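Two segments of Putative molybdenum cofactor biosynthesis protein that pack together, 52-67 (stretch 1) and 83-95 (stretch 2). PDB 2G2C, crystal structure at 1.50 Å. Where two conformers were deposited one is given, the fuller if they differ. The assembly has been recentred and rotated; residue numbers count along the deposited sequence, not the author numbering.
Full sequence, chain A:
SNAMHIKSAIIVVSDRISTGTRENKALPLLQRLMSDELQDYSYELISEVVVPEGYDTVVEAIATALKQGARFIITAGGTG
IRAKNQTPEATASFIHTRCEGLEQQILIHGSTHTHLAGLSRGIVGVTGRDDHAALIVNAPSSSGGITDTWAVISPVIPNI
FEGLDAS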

# COMPACT_ATOMS: atom_id res chain seq x y z
N PRO A 52 14.92 -0.10 -0.31
CA PRO A 52 15.39 1.25 -0.52
C PRO A 52 14.40 2.01 -1.43
O PRO A 52 13.60 1.41 -2.17
CB PRO A 52 16.71 1.08 -1.28
CG PRO A 52 17.10 -0.34 -1.08
CD PRO A 52 15.83 -1.12 -0.86
N GLU A 53 14.51 3.34 -1.41
CA GLU A 53 13.70 4.15 -2.31
C GLU A 53 14.04 3.91 -3.77
O GLU A 53 15.18 3.59 -4.11
CB GLU A 53 13.92 5.63 -2.01
CG GLU A 53 13.46 5.92 -0.64
CD GLU A 53 12.39 6.95 -0.58
OE1 GLU A 53 11.61 7.04 -1.58
OE2 GLU A 53 12.35 7.66 0.46
N GLY A 54 13.07 4.11 -4.64
CA GLY A 54 13.34 4.11 -6.07
C GLY A 54 12.21 3.44 -6.85
O GLY A 54 11.37 2.75 -6.27
N TYR A 55 12.24 3.59 -8.17
CA TYR A 55 11.27 2.95 -9.03
C TYR A 55 11.52 1.43 -9.08
O TYR A 55 10.59 0.62 -8.84
CB TYR A 55 11.40 3.56 -10.41
CG TYR A 55 10.33 3.13 -11.38
CD1 TYR A 55 9.16 3.91 -11.56
CD2 TYR A 55 10.49 1.97 -12.15
CE1 TYR A 55 8.18 3.54 -12.47
CE2 TYR A 55 9.52 1.58 -13.07
CZ TYR A 55 8.37 2.38 -13.24
OH TYR A 55 7.41 1.99 -14.16
N ASP A 56 12.74 1.03 -9.40
CA ASP A 56 12.99 -0.39 -9.62
C ASP A 56 12.76 -1.24 -8.37
O ASP A 56 12.22 -2.35 -8.46
CB ASP A 56 14.40 -0.58 -10.15
CG ASP A 56 14.69 0.32 -11.36
OD1 ASP A 56 14.52 -0.16 -12.50
OD2 ASP A 56 15.07 1.50 -11.15
N THR A 57 13.18 -0.73 -7.23
CA THR A 57 13.01 -1.48 -5.97
C THR A 57 11.53 -1.67 -5.62
O THR A 57 11.10 -2.75 -5.20
CB THR A 57 13.71 -0.78 -4.83
OG1 THR A 57 13.37 0.61 -4.84
CG2 THR A 57 15.23 -0.99 -5.02
N VAL A 58 10.74 -0.60 -5.79
CA VAL A 58 9.30 -0.72 -5.47
C VAL A 58 8.58 -1.63 -6.49
O VAL A 58 7.80 -2.51 -6.13
CB VAL A 58 8.67 0.66 -5.32
CG1 VAL A 58 7.16 0.57 -5.13
CG2 VAL A 58 9.34 1.40 -4.16
N VAL A 59 8.88 -1.43 -7.78
CA VAL A 59 8.33 -2.34 -8.80
C VAL A 59 8.62 -3.80 -8.49
O VAL A 59 7.72 -4.64 -8.58
CB VAL A 59 8.83 -2.02 -10.25
CG1 VAL A 59 8.45 -3.18 -11.23
CG2 VAL A 59 8.26 -0.70 -10.70
N GLU A 60 9.87 -4.11 -8.13
CA GLU A 60 10.23 -5.51 -7.86
C GLU A 60 9.43 -6.02 -6.67
O GLU A 60 8.92 -7.14 -6.69
CB GLU A 60 11.71 -5.62 -7.58
CG GLU A 60 12.15 -7.00 -7.24
CD GLU A 60 13.64 -7.06 -6.95
OE1 GLU A 60 14.19 -6.14 -6.24
OE2 GLU A 60 14.27 -8.02 -7.44
N ALA A 61 9.34 -5.21 -5.61
CA ALA A 61 8.58 -5.63 -4.42
C ALA A 61 7.08 -5.86 -4.70
O ALA A 61 6.48 -6.81 -4.18
CB ALA A 61 8.79 -4.63 -3.29
N ILE A 62 6.46 -4.96 -5.49
CA ILE A 62 5.06 -5.15 -5.81
C ILE A 62 4.82 -6.38 -6.69
O ILE A 62 3.90 -7.16 -6.43
CB ILE A 62 4.47 -3.89 -6.49
CG1 ILE A 62 4.47 -2.70 -5.49
CG2 ILE A 62 3.08 -4.16 -6.96
CD1 ILE A 62 4.02 -1.34 -6.11
N ALA A 63 5.63 -6.52 -7.75
CA ALA A 63 5.47 -7.63 -8.68
C ALA A 63 5.66 -8.96 -7.90
O ALA A 63 4.93 -9.93 -8.11
CB ALA A 63 6.49 -7.54 -9.79
N THR A 64 6.65 -9.00 -7.01
CA THR A 64 6.86 -10.19 -6.19
C THR A 64 5.64 -10.51 -5.31
O THR A 64 5.18 -11.66 -5.23
CB THR A 64 8.13 -10.04 -5.34
OG1 THR A 64 9.28 -10.01 -6.21
CG2 THR A 64 8.24 -11.19 -4.38
N ALA A 65 5.12 -9.49 -4.62
CA ALA A 65 3.95 -9.76 -3.79
C ALA A 65 2.75 -10.25 -4.61
O ALA A 65 2.03 -11.17 -4.20
CB ALA A 65 3.58 -8.53 -3.00
N LEU A 66 2.52 -9.64 -5.78
CA LEU A 66 1.42 -10.08 -6.65
C LEU A 66 1.62 -11.55 -7.08
O LEU A 66 0.67 -12.30 -7.11
CB LEU A 66 1.31 -9.19 -7.88
CG LEU A 66 0.85 -7.75 -7.57
CD1 LEU A 66 1.12 -6.89 -8.82
CD2 LEU A 66 -0.64 -7.67 -7.21
N LYS A 67 2.84 -11.91 -7.45
CA LYS A 67 3.15 -13.29 -7.87
C LYS A 67 2.86 -14.28 -6.75
O LYS A 67 2.43 -15.43 -6.98
CB LYS A 67 4.62 -13.38 -8.28
CG LYS A 67 4.88 -12.89 -9.70
CD LYS A 67 6.36 -12.97 -10.10
CE LYS A 67 6.99 -14.30 -9.79
NZ LYS A 67 8.40 -14.30 -10.29
N ALA A 83 13.86 13.01 -6.21
CA ALA A 83 14.03 12.15 -7.37
C ALA A 83 13.79 10.67 -7.03
O ALA A 83 13.19 9.95 -7.84
CB ALA A 83 15.42 12.34 -7.99
N LYS A 84 14.28 10.20 -5.87
CA LYS A 84 14.18 8.78 -5.52
C LYS A 84 12.80 8.37 -5.01
O LYS A 84 12.53 7.18 -4.84
CB LYS A 84 15.18 8.46 -4.41
CG LYS A 84 14.94 9.20 -3.05
CD LYS A 84 16.05 8.88 -2.02
CE LYS A 84 15.73 9.46 -0.65
NZ LYS A 84 16.69 8.96 0.38
N ASN A 85 11.93 9.37 -4.76
CA ASN A 85 10.57 9.09 -4.29
C ASN A 85 9.70 8.70 -5.47
O ASN A 85 9.07 9.55 -6.12
CB ASN A 85 9.95 10.33 -3.63
CG ASN A 85 10.61 10.73 -2.37
OD1 ASN A 85 11.23 9.92 -1.67
ND2 ASN A 85 10.45 11.98 -2.04
N GLN A 86 9.69 7.40 -5.77
CA GLN A 86 9.04 6.90 -6.99
C GLN A 86 7.97 5.83 -6.66
O GLN A 86 7.55 5.07 -7.53
CB GLN A 86 10.09 6.32 -7.93
CG GLN A 86 11.08 7.31 -8.50
CD GLN A 86 10.46 8.29 -9.48
OE1 GLN A 86 10.74 9.52 -9.44
NE2 GLN A 86 9.55 7.78 -10.31
N THR A 87 7.51 5.80 -5.40
CA THR A 87 6.49 4.80 -5.09
C THR A 87 5.21 4.97 -5.93
O THR A 87 4.72 3.99 -6.46
CB THR A 87 6.16 4.78 -3.60
OG1 THR A 87 7.39 4.52 -2.91
CG2 THR A 87 5.09 3.74 -3.28
N PRO A 88 4.69 6.20 -6.05
CA PRO A 88 3.45 6.37 -6.85
C PRO A 88 3.68 5.94 -8.32
O PRO A 88 2.79 5.31 -8.92
CB PRO A 88 3.14 7.87 -6.72
CG PRO A 88 3.84 8.23 -5.41
CD PRO A 88 5.15 7.49 -5.51
N GLU A 89 4.82 6.31 -8.90
CA GLU A 89 5.11 5.98 -10.30
C GLU A 89 5.22 4.44 -10.46
O GLU A 89 4.65 3.84 -11.38
CB GLU A 89 6.42 6.65 -10.79
CG GLU A 89 6.34 8.19 -10.91
CD GLU A 89 6.49 9.00 -9.58
OE1 GLU A 89 6.46 8.43 -8.45
OE2 GLU A 89 6.67 10.23 -9.70
N ALA A 90 5.97 3.83 -9.55
CA ALA A 90 6.12 2.37 -9.59
C ALA A 90 4.73 1.70 -9.46
O ALA A 90 4.38 0.75 -10.18
CB ALA A 90 7.09 1.88 -8.46
N THR A 91 3.92 2.20 -8.54
CA THR A 91 2.62 1.64 -8.32
C THR A 91 1.72 1.77 -9.56
O THR A 91 1.03 0.82 -9.94
CB THR A 91 1.96 2.28 -7.09
OG1 THR A 91 2.78 2.04 -5.94
CG2 THR A 91 0.50 1.72 -6.87
N ALA A 92 1.73 2.96 -10.17
CA ALA A 92 0.87 3.25 -11.31
C ALA A 92 1.11 2.24 -12.43
O ALA A 92 0.18 1.94 -13.23
CB ALA A 92 1.14 4.64 -11.80
N SER A 93 2.35 1.72 -12.51
CA SER A 93 2.67 0.77 -13.62
C SER A 93 1.83 -0.50 -13.56
O SER A 93 1.73 -1.21 -14.60
CB SER A 93 4.17 0.42 -13.65
OG SER A 93 4.53 -0.46 -12.59
N PHE A 94 1.22 -0.78 -12.39
CA PHE A 94 0.42 -1.99 -12.17
C PHE A 94 -1.08 -1.71 -12.22
O PHE A 94 -1.88 -2.65 -12.17
CB PHE A 94 0.69 -2.57 -10.79
CG PHE A 94 2.09 -3.05 -10.62
CD1 PHE A 94 2.44 -4.36 -11.01
CD2 PHE A 94 3.09 -2.20 -10.14
CE1 PHE A 94 3.75 -4.82 -10.85
CE2 PHE A 94 4.43 -2.66 -9.99
CZ PHE A 94 4.75 -3.97 -10.34
N ILE A 95 -1.47 -0.43 -12.20
CA ILE A 95 -2.89 -0.13 -11.93
C ILE A 95 -3.73 -0.23 -13.19
O ILE A 95 -3.39 0.33 -14.25
CB ILE A 95 -3.02 1.28 -11.29
CG1 ILE A 95 -2.32 1.29 -9.91
CG2 ILE A 95 -4.47 1.75 -11.27
CD1 ILE A 95 -2.79 0.16 -8.98
O HOH W 1 10.46 5.23 -3.84

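The apolar centre of this contact lies between two helices, 55-67 and the short helix that begins at Thr87. Their axes come within 8.5 Å and run in broadly the same direction, 43° apart. Such close spacing needs a small residue where the backbones approach, and Ala90 supplies it. Its methyl group sits between two valines one residue apart on the first helix: Ala90 CB lies 3.6 Å from Val58 CG1 and 3.6 Å from Val59 CG2. Beta-branched side chains present methyl groups close to the backbone, so they can fill the shallow space over an alanine without holding the helices apart.

Toward the C-terminal end of the contact the helix axes diverge, and a larger side chain fills the gap. Phe94, in the type I turn from Ala92 to Ile95, points toward the first helix and has more area covered by the opposing stretch than any other residue. Ile62 lies over one face of its ring: Ile62 CG2 is 3.6 Å from the ring centroid, only 10° off the normal, a CH-pi contact in which a slightly positive methyl meets the pi cloud. Leu66, one turn further along, brings CD1 to 3.6 Å from Phe94 CD1. Ala63 is small enough to let the ring lie close to the helix backbone, with Ala63 CB 4.0 Å from Phe94 CE1. At the ring edge, Val59 O approaches Phe94 CZ at 3.5 Å; the weakly positive C-H rim suits a carbonyl oxygen, although that oxygen already accepts the helical hydrogen bond from Ala63 N.

Around this centre the side chains become more polar. Ile62 CD1 packs 3.6 Å from Thr91 OG1, whose hydroxyl donates to Thr87 O within its own helix at 2.8 Å. Such a bond lets threonine face an apolar neighbour at little cost. Ser93 OG likewise donates to Ala90 O, at 2.7 Å. Tyr55, on the exposed side, brings its ring against the second helix, with Tyr55 CE1 3.7 Å from Ala90 N and Tyr55 OH 3.6 Å from Ser93 CB. A long aromatic side chain suits this place, since its carbon ring can pack on the helix and the residue as a whole tolerates exposure.

At the N-terminal end the backbones come closest, with Gly54 CA 4.8 Å from Lys84 CA. Gly54 and Gln86 are the N-caps of their helices. Glycine suits its place because, at phi 142° and psi 169°, a CB would be jammed against the preceding carbonyl oxygen. Gly54 N lies 3.1 Å from Lys84 O, but the angle is too poor for a hydrogen bond. Water 1 joins the stretches instead: it accepts from Gly54 N and Gln86 N, both at 3.0 Å, and donates to Glu53 OE1 at 3.1 Å and Thr87 OG1 at 3.3 Å. Farther out, Glu53 OE2 and Lys84 NZ are 4.5 Å apart, opposite charges near each other but beyond a salt bridge.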